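Local coordinates for 3-methyladenine DNA glycosylase (Helicobacter pylori, PDB 1PU6), which excises 3-methyladenine from alkylated DNA, the first step of base excision repair, at residues W23-A28 with L35-T40; S133-L138 with E169-F174. All coordinates share one frame; numbering follows the deposited sequence.

In the fold
From the N terminus the chain runs through helix 4-12 into the loop holding 23-28, then into helix 31-39, where contact 1 closes a short loop with 35-40. Five more helices follow before the chain reaches the helix-hairpin-helix region, whose second helix, 131-141, opens contact 2; helix 167-179 closes it after 30 intervening residues. The two loops are thus consecutive, neither nested nor crossed. The centres of contact 1 and contact 2 lie about 15 Å apart, yet they are joined in space: Ser-133 OG is 2.8 Å from Ala-37 O, a probable hydrogen bond. Helix 131-141 therefore stands between the partners, meeting helix 31-39 and linking to helix 167-179, itself hydrogen-bonded to Ser-4 near the N terminus.

Contact 1: residues W23-A28 with L35-T40; sequences WWWPNA and LGAVLT
Trp-25 and Gly-36 mark the nearest approach of the two backbones, yet their CA atoms remain 9.3 Å apart, so the gap is spanned by a side chain. Residues 23-28 are irregular until a type II beta turn runs from Trp-25 to Ala-28, with Pro-26 and Asn-27 at its corners, the latter at positive phi (58°). The closing bond, Ala-28 N to Trp-25 O, is weak. Opposite it, residues 35-39 are helical, belonging to helix 31-39, from which Gly-36 O still accepts the backbone N-H of Thr-40.

The indole of Trp-25 makes the whole contact from its side. With CG anti to the backbone N (chi1 -163°), the ring reaches across to the helix benzo side first. Trp-25 CZ2 meets the backbone at the Gly-36/Ala-37 peptide, 3.8 Å from Gly-36 C, which lies at the ring edge and near its plane, and 3.6 Å from Ala-37 N, which is placed obliquely. Ala-37 CB sits 4.2 Å from Trp-25 CZ2, and Thr-40 CG2 is a looser neighbour, 4.4 Å from Trp-25 CH2. No hydrogen bond crosses; the contact is buried van der Waals packing of the indole on backbone and small side chains. A beta-mercaptoethanol molecule, probably from the crystallisation liquor, lies beside Thr-40 and may mark a pocket.

The indole thus joins the loop before helix 31-39 to the helical core of this HhH-GPD glycosylase. Phe-45 of helix 45-57 meets the Trp-25 ring edge-to-face, while on helix 131-141 Tyr-140 packs its ring against the indole and Ala-136 touches both Trp-25 and Ala-37.

Contact 2: residues S133-L138 with E169-F174; sequences SADAIL and ELQHFF
A single polar bridge between two helices, Asp-135 to Gln-171, makes up this contact in the HhH-GPD fold of DNA glycosylases. Asp-135 belongs to helix 131-141, which follows helix 120-124 and the glycine-bearing hairpin and so is the second helix of the helix-hairpin-helix motif; Gln-171 belongs to helix 167-179. The helices do not pack directly here: the closest CA atoms, those of Asp-135 and Gln-171, are 10.0 Å apart, and the two side chains span the interval from opposite directions.

Gln-171 supplies the longer arm. Its CG is anti to the backbone N (chi1 177°) and the chain stays extended beyond, which carries the amide across to the carboxylate. There Gln-171 NE2 donates to Asp-135 OD1 over 2.8 Å, but the bond is well short of straight, with 139° at the hydrogen. NE2 also donates to Met-147 O, so the amide nitrogen is shared between helix 131-141 and the loop after it.

Asp-135 OD1 is a shared acceptor with several partners: Tyr-167 OH, at the start of the Gln-171 helix, is its strongest partner, and Arg-120 of helix 120-124 forms a salt bridge through NH2. This gathering of donors would be expected to favour the ionised carboxylate, and it ties both helices of the DNA-binding motif to helix 167-179. The carboxylate and amide are not coplanar, and Gln-171 NE2 reaches Asp-135 OD1 from above the carboxylate plane, 67° out of it.

Contact 1: residues W23-A28 with L35-T40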
loop_
_atom_site.group_PDB
_atom_site.type_symbol
_atom_site.label_atom_id
_atom_site.label_comp_id
_atom_site.label_asym_id
_atom_site.label_seq_id
_atom_site.Cartn_x
_atom_site.Cartn_y
_atom_site.Cartn_z
ATOM N N TRP A 23 -10.891 3.009 -2.806
ATOM C CA TRP A 23 -9.662 2.213 -3.043
ATOM C C TRP A 23 -9.122 1.593 -1.727
ATOM O O TRP A 23 -7.984 1.185 -1.685
ATOM C CB TRP A 23 -8.544 3.067 -3.704
ATOM C CG TRP A 23 -8.759 3.341 -5.204
ATOM C CD1 TRP A 23 -9.773 4.103 -5.801
ATOM C CD2 TRP A 23 -7.919 2.892 -6.265
ATOM N NE1 TRP A 23 -9.595 4.107 -7.166
ATOM C CE2 TRP A 23 -8.482 3.356 -7.480
ATOM C CE3 TRP A 23 -6.750 2.104 -6.304
ATOM C CZ2 TRP A 23 -7.892 3.085 -8.743
ATOM C CZ3 TRP A 23 -6.149 1.805 -7.565
ATOM C CH2 TRP A 23 -6.731 2.296 -8.764
ATOM N N TRP A 24 -9.968 1.574 -0.671
ATOM C CA TRP A 24 -9.702 1.036 0.677
ATOM C C TRP A 24 -8.701 1.877 1.478
ATOM O O TRP A 24 -8.995 2.307 2.616
ATOM C CB TRP A 24 -9.284 -0.443 0.656
ATOM C CG TRP A 24 -8.959 -0.974 2.046
ATOM C CD1 TRP A 24 -9.850 -1.207 3.084
ATOM C CD2 TRP A 24 -7.674 -1.307 2.540
ATOM N NE1 TRP A 24 -9.170 -1.662 4.185
ATOM C CE2 TRP A 24 -7.831 -1.767 3.868
ATOM C CE3 TRP A 24 -6.388 -1.336 1.970
ATOM C CZ2 TRP A 24 -6.742 -2.209 4.656
ATOM C CZ3 TRP A 24 -5.314 -1.776 2.750
ATOM C CH2 TRP A 24 -5.509 -2.233 4.074
ATOM N N TRP A 25 -7.507 2.090 0.901
ATOM C CA TRP A 25 -6.460 2.858 1.625
ATOM C C TRP A 25 -6.980 4.335 1.719
ATOM O O TRP A 25 -7.375 4.918 0.678
ATOM C CB TRP A 25 -5.166 2.773 0.777
ATOM C CG TRP A 25 -3.938 3.129 1.509
ATOM C CD1 TRP A 25 -3.573 4.355 1.997
ATOM C CD2 TRP A 25 -2.868 2.223 1.815
ATOM N NE1 TRP A 25 -2.335 4.260 2.601
ATOM C CE2 TRP A 25 -1.874 2.967 2.504
ATOM C CE3 TRP A 25 -2.669 0.835 1.610
ATOM C CZ2 TRP A 25 -0.686 2.380 2.985
ATOM C CZ3 TRP A 25 -1.475 0.235 2.079
ATOM C CH2 TRP A 25 -0.505 1.018 2.762
ATOM N N PRO A 26 -6.972 4.957 2.906
ATOM C CA PRO A 26 -7.397 6.367 3.011
ATOM C C PRO A 26 -6.460 7.308 2.233
ATOM O O PRO A 26 -5.231 7.172 2.292
ATOM C CB PRO A 26 -7.374 6.687 4.530
ATOM C CG PRO A 26 -6.732 5.546 5.162
ATOM C CD PRO A 26 -6.522 4.381 4.190
ATOM N N ASN A 27 -7.056 8.223 1.476
ATOM C CA ASN A 27 -6.304 9.132 0.610
ATOM C C ASN A 27 -5.405 8.417 -0.434
ATOM O O ASN A 27 -4.276 8.858 -0.749
ATOM C CB ASN A 27 -5.508 10.178 1.449
ATOM C CG ASN A 27 -6.450 11.105 2.232
ATOM O OD1 ASN A 27 -6.304 11.290 3.476
ATOM N ND2 ASN A 27 -7.457 11.661 1.528
ATOM N N ALA A 28 -5.945 7.347 -1.010
ATOM C CA ALA A 28 -5.317 6.655 -2.137
ATOM C C ALA A 28 -5.073 7.617 -3.316
ATOM O O ALA A 28 -5.789 8.637 -3.524
ATOM C CB ALA A 28 -6.214 5.484 -2.587
ATOM N N LEU A 35 3.529 7.899 1.474
ATOM C CA LEU A 35 4.155 8.010 2.800
ATOM C C LEU A 35 3.678 6.898 3.756
ATOM O O LEU A 35 4.479 6.283 4.480
ATOM C CB LEU A 35 3.838 9.358 3.498
ATOM C CG LEU A 35 4.403 10.558 2.767
ATOM C CD1 LEU A 35 3.960 11.784 3.538
ATOM C CD2 LEU A 35 5.959 10.514 2.728
ATOM N N GLY A 36 2.381 6.625 3.783
ATOM C CA GLY A 36 1.906 5.573 4.657
ATOM C C GLY A 36 2.384 4.192 4.265
ATOM O O GLY A 36 2.600 3.351 5.147
ATOM N N ALA A 37 2.541 3.939 2.961
ATOM C CA ALA A 37 3.000 2.635 2.516
ATOM C C ALA A 37 4.414 2.391 3.036
ATOM O O ALA A 37 4.751 1.244 3.366
ATOM C CB ALA A 37 2.981 2.560 0.975
ATOM N N VAL A 38 5.235 3.444 3.095
ATOM C CA VAL A 38 6.575 3.294 3.626
ATOM C C VAL A 38 6.537 3.142 5.147
ATOM O O VAL A 38 7.217 2.248 5.697
ATOM C CB VAL A 38 7.447 4.513 3.213
ATOM C CG1 VAL A 38 8.808 4.463 3.916
ATOM C CG2 VAL A 38 7.600 4.508 1.650
ATOM N N LEU A 39 5.796 4.030 5.840
ATOM C CA LEU A 39 5.770 4.042 7.311
ATOM C C LEU A 39 5.124 2.851 7.946
ATOM O O LEU A 39 5.424 2.556 9.134
ATOM C CB LEU A 39 5.102 5.303 7.839
ATOM C CG LEU A 39 5.805 6.632 7.528
ATOM C CD1 LEU A 39 4.885 7.789 8.021
ATOM C CD2 LEU A 39 7.116 6.628 8.288
ATOM N N THR A 40 4.269 2.133 7.186
ATOM C CA THR A 40 3.640 0.981 7.787
ATOM C C THR A 40 4.519 -0.282 7.894
ATOM O O THR A 40 4.136 -1.271 8.525
ATOM C CB THR A 40 2.272 0.720 7.075
ATOM O OG1 THR A 40 1.456 -0.126 7.912
ATOM C CG2 THR A 40 2.467 -0.010 5.775
#

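Contact 2: residues S133-L138 with E169-F174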
loop_
_atom_site.group_PDB
_atom_site.type_symbol
_atom_site.label_atom_id
_atom_site.label_comp_id
_atom_site.label_asym_id
_atom_site.label_seq_id
_atom_site.Cartn_x
_atom_site.Cartn_y
_atom_site.Cartn_z
ATOM N N SER A 133 5.932 -2.800 0.818
ATOM C CA SER A 133 5.884 -1.329 0.695
ATOM C C SER A 133 5.981 -0.908 -0.775
ATOM O O SER A 133 5.207 0.011 -1.211
ATOM C CB SER A 133 7.029 -0.665 1.471
ATOM O OG SER A 133 6.746 -0.657 2.894
ATOM N N ALA A 134 6.879 -1.535 -1.557
ATOM C CA ALA A 134 6.999 -1.147 -3.001
ATOM C C ALA A 134 5.648 -1.426 -3.729
ATOM O O ALA A 134 5.148 -0.598 -4.516
ATOM C CB ALA A 134 8.072 -1.955 -3.705
ATOM N N ASP A 135 5.083 -2.586 -3.470
ATOM C CA ASP A 135 3.802 -2.913 -4.164
ATOM C C ASP A 135 2.645 -2.036 -3.692
ATOM O O ASP A 135 1.737 -1.686 -4.497
ATOM C CB ASP A 135 3.499 -4.367 -3.958
ATOM C CG ASP A 135 4.402 -5.260 -4.800
ATOM O OD1 ASP A 135 4.511 -6.473 -4.502
ATOM O OD2 ASP A 135 5.110 -4.804 -5.742
ATOM N N ALA A 136 2.641 -1.675 -2.405
ATOM C CA ALA A 136 1.579 -0.783 -1.901
ATOM C C ALA A 136 1.691 0.603 -2.545
ATOM O O ALA A 136 0.673 1.248 -2.870
ATOM C CB ALA A 136 1.629 -0.682 -0.352
ATOM N N ILE A 137 2.932 1.067 -2.780
ATOM C CA ILE A 137 3.089 2.325 -3.518
ATOM C C ILE A 137 2.541 2.151 -4.958
ATOM O O ILE A 137 1.776 2.994 -5.479
ATOM C CB ILE A 137 4.597 2.741 -3.538
ATOM C CG1 ILE A 137 5.064 3.120 -2.119
ATOM C CG2 ILE A 137 4.843 3.894 -4.603
ATOM C CD1 ILE A 137 6.626 3.259 -1.973
ATOM N N LEU A 138 2.949 1.060 -5.646
ATOM C CA LEU A 138 2.482 0.862 -7.048
ATOM C C LEU A 138 0.934 0.801 -7.170
ATOM O O LEU A 138 0.324 1.433 -8.085
ATOM C CB LEU A 138 3.041 -0.425 -7.656
ATOM C CG LEU A 138 4.545 -0.341 -7.905
ATOM C CD1 LEU A 138 5.140 -1.712 -8.236
ATOM C CD2 LEU A 138 4.963 0.675 -8.979
ATOM N N GLU A 169 5.604 -15.482 -5.275
ATOM C CA GLU A 169 4.734 -16.623 -5.597
ATOM C C GLU A 169 3.363 -16.512 -4.941
ATOM O O GLU A 169 2.371 -16.828 -5.556
ATOM C CB GLU A 169 5.434 -17.912 -5.158
ATOM C CG GLU A 169 6.689 -18.126 -6.029
ATOM C CD GLU A 169 7.455 -19.403 -5.692
ATOM O OE1 GLU A 169 8.600 -19.580 -6.220
ATOM O OE2 GLU A 169 6.914 -20.252 -4.948
ATOM N N LEU A 170 3.329 -15.960 -3.730
ATOM C CA LEU A 170 2.077 -15.679 -3.036
ATOM C C LEU A 170 1.279 -14.603 -3.817
ATOM O O LEU A 170 0.078 -14.717 -4.078
ATOM C CB LEU A 170 2.437 -15.162 -1.654
ATOM C CG LEU A 170 1.463 -15.263 -0.500
ATOM C CD1 LEU A 170 1.636 -14.225 0.615
ATOM C CD2 LEU A 170 0.169 -16.075 -0.517
ATOM N N GLN A 171 1.985 -13.544 -4.210
ATOM C CA GLN A 171 1.387 -12.542 -5.083
ATOM C C GLN A 171 0.848 -13.135 -6.429
ATOM O O GLN A 171 -0.246 -12.783 -6.905
ATOM C CB GLN A 171 2.405 -11.469 -5.379
ATOM C CG GLN A 171 1.943 -10.419 -6.331
ATOM C CD GLN A 171 2.984 -9.313 -6.388
ATOM O OE1 GLN A 171 4.111 -9.565 -6.852
ATOM N NE2 GLN A 171 2.645 -8.124 -5.869
ATOM N N HIS A 172 1.649 -13.982 -7.075
ATOM C CA HIS A 172 1.223 -14.522 -8.347
ATOM C C HIS A 172 0.004 -15.411 -8.186
ATOM O O HIS A 172 -0.902 -15.376 -9.027
ATOM C CB HIS A 172 2.358 -15.353 -9.010
ATOM C CG HIS A 172 2.056 -15.717 -10.451
ATOM N ND1 HIS A 172 2.424 -16.924 -11.010
ATOM C CD2 HIS A 172 1.455 -15.016 -11.447
ATOM C CE1 HIS A 172 2.041 -16.967 -12.280
ATOM N NE2 HIS A 172 1.424 -15.837 -12.563
ATOM N N PHE A 173 -0.057 -16.182 -7.087
ATOM C CA PHE A 173 -1.263 -16.958 -6.801
ATOM C C PHE A 173 -2.476 -16.033 -6.742
ATOM O O PHE A 173 -3.541 -16.315 -7.355
ATOM C CB PHE A 173 -1.162 -17.682 -5.411
ATOM C CG PHE A 173 -2.487 -18.299 -4.972
ATOM C CD1 PHE A 173 -3.394 -17.563 -4.185
ATOM C CD2 PHE A 173 -2.859 -19.595 -5.394
ATOM C CE1 PHE A 173 -4.592 -18.104 -3.786
ATOM C CE2 PHE A 173 -4.107 -20.140 -4.991
ATOM C CZ PHE A 173 -4.967 -19.381 -4.207
ATOM N N PHE A 174 -2.365 -14.910 -6.007
ATOM C CA PHE A 174 -3.536 -13.995 -5.882
ATOM C C PHE A 174 -3.892 -13.304 -7.217
ATOM O O PHE A 174 -5.073 -13.252 -7.610
ATOM C CB PHE A 174 -3.335 -13.012 -4.730
ATOM C CG PHE A 174 -3.764 -13.569 -3.391
ATOM C CD1 PHE A 174 -5.122 -13.683 -3.070
ATOM C CD2 PHE A 174 -2.809 -14.009 -2.442
ATOM C CE1 PHE A 174 -5.546 -14.237 -1.835
ATOM C CE2 PHE A 174 -3.198 -14.544 -1.183
ATOM C CZ PHE A 174 -4.576 -14.667 -0.881
#